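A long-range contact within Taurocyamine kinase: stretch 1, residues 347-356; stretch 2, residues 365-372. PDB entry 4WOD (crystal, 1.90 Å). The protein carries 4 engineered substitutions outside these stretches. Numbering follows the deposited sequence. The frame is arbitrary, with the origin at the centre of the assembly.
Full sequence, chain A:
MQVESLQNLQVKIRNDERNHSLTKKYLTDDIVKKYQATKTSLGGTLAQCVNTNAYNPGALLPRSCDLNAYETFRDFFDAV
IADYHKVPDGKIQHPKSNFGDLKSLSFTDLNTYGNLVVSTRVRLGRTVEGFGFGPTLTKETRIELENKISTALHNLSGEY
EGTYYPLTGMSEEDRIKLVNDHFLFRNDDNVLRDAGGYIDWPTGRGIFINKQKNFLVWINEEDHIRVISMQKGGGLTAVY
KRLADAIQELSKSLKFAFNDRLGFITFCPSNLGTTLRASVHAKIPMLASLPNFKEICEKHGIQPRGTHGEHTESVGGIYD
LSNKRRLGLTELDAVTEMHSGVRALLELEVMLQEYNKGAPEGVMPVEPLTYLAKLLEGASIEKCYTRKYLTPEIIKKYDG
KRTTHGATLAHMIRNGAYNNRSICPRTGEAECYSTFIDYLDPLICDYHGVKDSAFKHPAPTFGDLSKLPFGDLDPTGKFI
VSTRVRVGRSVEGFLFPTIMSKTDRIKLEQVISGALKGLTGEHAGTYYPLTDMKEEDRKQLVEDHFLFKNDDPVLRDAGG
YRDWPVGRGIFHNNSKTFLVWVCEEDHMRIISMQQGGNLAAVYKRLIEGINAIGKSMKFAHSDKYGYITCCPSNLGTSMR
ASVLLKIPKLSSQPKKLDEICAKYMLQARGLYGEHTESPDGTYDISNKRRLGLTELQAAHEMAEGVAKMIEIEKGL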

# COMPACT_ATOMS: atom_id res chain seq x y z
N GLU A 347 2.08 16.67 -12.31
CA GLU A 347 1.11 17.74 -12.09
C GLU A 347 0.61 17.73 -10.64
O GLU A 347 0.42 18.78 -10.01
CB GLU A 347 -0.08 17.62 -13.06
CG GLU A 347 0.22 18.07 -14.48
CD GLU A 347 -0.92 17.80 -15.45
OE1 GLU A 347 -1.77 16.95 -15.17
OE2 GLU A 347 -0.95 18.43 -16.52
N LEU A 348 0.45 16.53 -10.09
CA LEU A 348 0.03 16.40 -8.70
C LEU A 348 1.13 16.85 -7.72
O LEU A 348 0.83 17.46 -6.69
CB LEU A 348 -0.41 14.96 -8.40
CG LEU A 348 -1.12 14.73 -7.07
CD1 LEU A 348 -2.27 15.71 -6.91
CD2 LEU A 348 -1.64 13.30 -7.01
N GLU A 349 2.39 16.59 -8.04
CA GLU A 349 3.48 17.07 -7.19
C GLU A 349 3.45 18.60 -7.16
O GLU A 349 3.61 19.23 -6.11
CB GLU A 349 4.84 16.57 -7.68
CG GLU A 349 6.01 17.23 -6.99
CD GLU A 349 6.24 16.72 -5.56
OE1 GLU A 349 5.65 15.69 -5.19
OE2 GLU A 349 7.03 17.35 -4.82
N VAL A 350 3.25 19.19 -8.33
CA VAL A 350 3.21 20.65 -8.44
C VAL A 350 2.06 21.21 -7.60
O VAL A 350 2.24 22.18 -6.86
CB VAL A 350 3.07 21.10 -9.91
CG1 VAL A 350 2.70 22.58 -9.99
CG2 VAL A 350 4.36 20.83 -10.65
N MET A 351 0.90 20.57 -7.67
CA MET A 351 -0.26 20.99 -6.89
C MET A 351 0.02 20.88 -5.41
O MET A 351 -0.28 21.79 -4.64
CB MET A 351 -1.51 20.18 -7.26
CG MET A 351 -2.09 20.50 -8.62
SD MET A 351 -3.51 19.47 -9.06
CE MET A 351 -2.71 18.14 -9.92
N LEU A 352 0.62 19.76 -5.00
CA LEU A 352 0.99 19.58 -3.60
C LEU A 352 1.93 20.67 -3.12
O LEU A 352 1.74 21.24 -2.04
CB LEU A 352 1.64 18.22 -3.37
CG LEU A 352 0.78 16.96 -3.51
CD1 LEU A 352 1.69 15.74 -3.63
CD2 LEU A 352 -0.21 16.78 -2.31
N GLN A 353 2.96 20.96 -3.92
CA GLN A 353 3.96 21.94 -3.55
C GLN A 353 3.28 23.29 -3.34
O GLN A 353 3.57 23.98 -2.37
CB GLN A 353 5.09 22.03 -4.60
CG GLN A 353 6.00 20.80 -4.62
CD GLN A 353 6.80 20.61 -3.33
OE1 GLN A 353 6.98 21.55 -2.55
NE2 GLN A 353 7.27 19.39 -3.09
N GLU A 354 2.34 23.64 -4.22
CA GLU A 354 1.63 24.92 -4.10
C GLU A 354 0.60 24.97 -2.95
O GLU A 354 0.56 25.93 -2.18
CB GLU A 354 0.95 25.27 -5.42
CG GLU A 354 1.95 25.51 -6.56
CD GLU A 354 2.94 26.64 -6.23
OE1 GLU A 354 2.48 27.71 -5.77
OE2 GLU A 354 4.17 26.44 -6.40
N TYR A 355 -0.22 23.93 -2.83
CA TYR A 355 -1.30 23.91 -1.83
C TYR A 355 -0.76 23.88 -0.41
O TYR A 355 -1.45 24.31 0.52
CB TYR A 355 -2.23 22.72 -2.06
CG TYR A 355 -3.63 22.89 -1.52
CD1 TYR A 355 -4.51 23.78 -2.10
CD2 TYR A 355 -4.09 22.13 -0.44
CE1 TYR A 355 -5.78 23.94 -1.63
CE2 TYR A 355 -5.37 22.28 0.04
CZ TYR A 355 -6.22 23.20 -0.56
OH TYR A 355 -7.50 23.36 -0.12
N ASN A 356 0.48 23.43 -0.23
CA ASN A 356 1.03 23.23 1.11
C ASN A 356 2.14 24.20 1.45
O ASN A 356 2.85 24.02 2.44
CB ASN A 356 1.51 21.78 1.28
CG ASN A 356 0.36 20.78 1.22
OD1 ASN A 356 -0.33 20.55 2.21
ND2 ASN A 356 0.13 20.21 0.05
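Stretch 2 365-372: PVEPLTYL

Stretch 1 is helical from E347 to Y355, its backbone N-H groups bonding four residues back (Y355 N to M351 O, 2.8 Å), and N356, at phi/psi -112/13, is the first residue to leave helical values. Stretch 2 begins extended: P365 to P368 all have psi between 139° and 156°, P368 occupies the N-cap position, and a helix starts at L369. The nearest CA pairs, N356 with P365 (6.1 Å), Y355 with P368 (5.9 Å) and L352 with E367 (5.5 Å), show the second stretch running back along the end of the first helix.

The contact starts at N356. Its side chain brackets the V366 backbone: V366 N donates to N356 OD1 (3.1 Å, 159°), and N356 ND2 donates to V366 O (2.9 Å, 158°) and also to L352 O (2.8 Å), tying the extended segment to the helix end. Next, the Y355 ring receives P368 CA over one face, 3.4 Å from its centroid and 2° off the normal, while Y355 OH accepts a weak hydrogen bond from L369 N (3.3 Å). L352 CD2 packs on V366 C at 3.6 Å, and M351 CB meets P368 CG at 3.8 Å. One turn earlier, L348 CD1 lies over the Y371 ring face, 4.0 Å from its centroid.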

# COMPACT_ATOMS: atom_id res chain seq x y z
N PRO A 365 1.13 16.63 4.29
CA PRO A 365 0.69 17.47 3.17
C PRO A 365 -0.58 16.89 2.54
O PRO A 365 -0.85 15.70 2.69
CB PRO A 365 1.89 17.43 2.21
CG PRO A 365 2.55 16.15 2.51
CD PRO A 365 2.35 15.88 3.98
N VAL A 366 -1.39 17.71 1.87
CA VAL A 366 -2.63 17.22 1.31
C VAL A 366 -2.85 17.80 -0.07
O VAL A 366 -2.44 18.93 -0.35
CB VAL A 366 -3.83 17.55 2.24
CG1 VAL A 366 -4.08 19.07 2.30
CG2 VAL A 366 -5.09 16.77 1.81
N GLU A 367 -3.50 17.02 -0.94
CA GLU A 367 -3.88 17.49 -2.27
C GLU A 367 -4.86 18.67 -2.16
O GLU A 367 -5.57 18.81 -1.14
CB GLU A 367 -4.50 16.35 -3.08
CG GLU A 367 -3.61 15.11 -3.28
CD GLU A 367 -3.79 14.02 -2.21
OE1 GLU A 367 -4.02 14.35 -1.03
OE2 GLU A 367 -3.71 12.83 -2.57
N PRO A 368 -4.92 19.53 -3.19
CA PRO A 368 -5.93 20.59 -3.20
C PRO A 368 -7.35 20.05 -2.94
O PRO A 368 -7.70 18.97 -3.44
CB PRO A 368 -5.82 21.16 -4.61
CG PRO A 368 -4.36 21.01 -4.94
CD PRO A 368 -4.01 19.64 -4.35
N LEU A 369 -8.12 20.79 -2.15
CA LEU A 369 -9.50 20.43 -1.86
C LEU A 369 -10.31 20.09 -3.12
O LEU A 369 -11.04 19.10 -3.14
CB LEU A 369 -10.17 21.56 -1.09
CG LEU A 369 -11.66 21.39 -0.79
CD1 LEU A 369 -11.92 20.05 -0.04
CD2 LEU A 369 -12.16 22.59 -0.00
N THR A 370 -10.19 20.90 -4.16
CA THR A 370 -10.99 20.64 -5.36
C THR A 370 -10.57 19.38 -6.10
O THR A 370 -11.39 18.76 -6.79
CB THR A 370 -10.94 21.81 -6.35
OG1 THR A 370 -9.58 22.09 -6.68
CG2 THR A 370 -11.59 23.05 -5.74
N TYR A 371 -9.31 18.98 -5.94
CA TYR A 371 -8.84 17.71 -6.51
C TYR A 371 -9.46 16.53 -5.77
O TYR A 371 -9.96 15.58 -6.39
CB TYR A 371 -7.31 17.61 -6.45
CG TYR A 371 -6.74 16.28 -6.94
CD1 TYR A 371 -6.53 16.06 -8.30
CD2 TYR A 371 -6.39 15.27 -6.05
CE1 TYR A 371 -6.01 14.86 -8.76
CE2 TYR A 371 -5.87 14.06 -6.51
CZ TYR A 371 -5.68 13.86 -7.86
OH TYR A 371 -5.15 12.66 -8.34
N LEU A 372 -9.42 16.60 -4.45
CA LEU A 372 -10.02 15.54 -3.63
C LEU A 372 -11.53 15.49 -3.80
O LEU A 372 -12.12 14.42 -3.72
CB LEU A 372 -9.66 15.73 -2.15
CG LEU A 372 -8.17 15.51 -1.85
CD1 LEU A 372 -7.84 15.82 -0.37
CD2 LEU A 372 -7.74 14.11 -2.23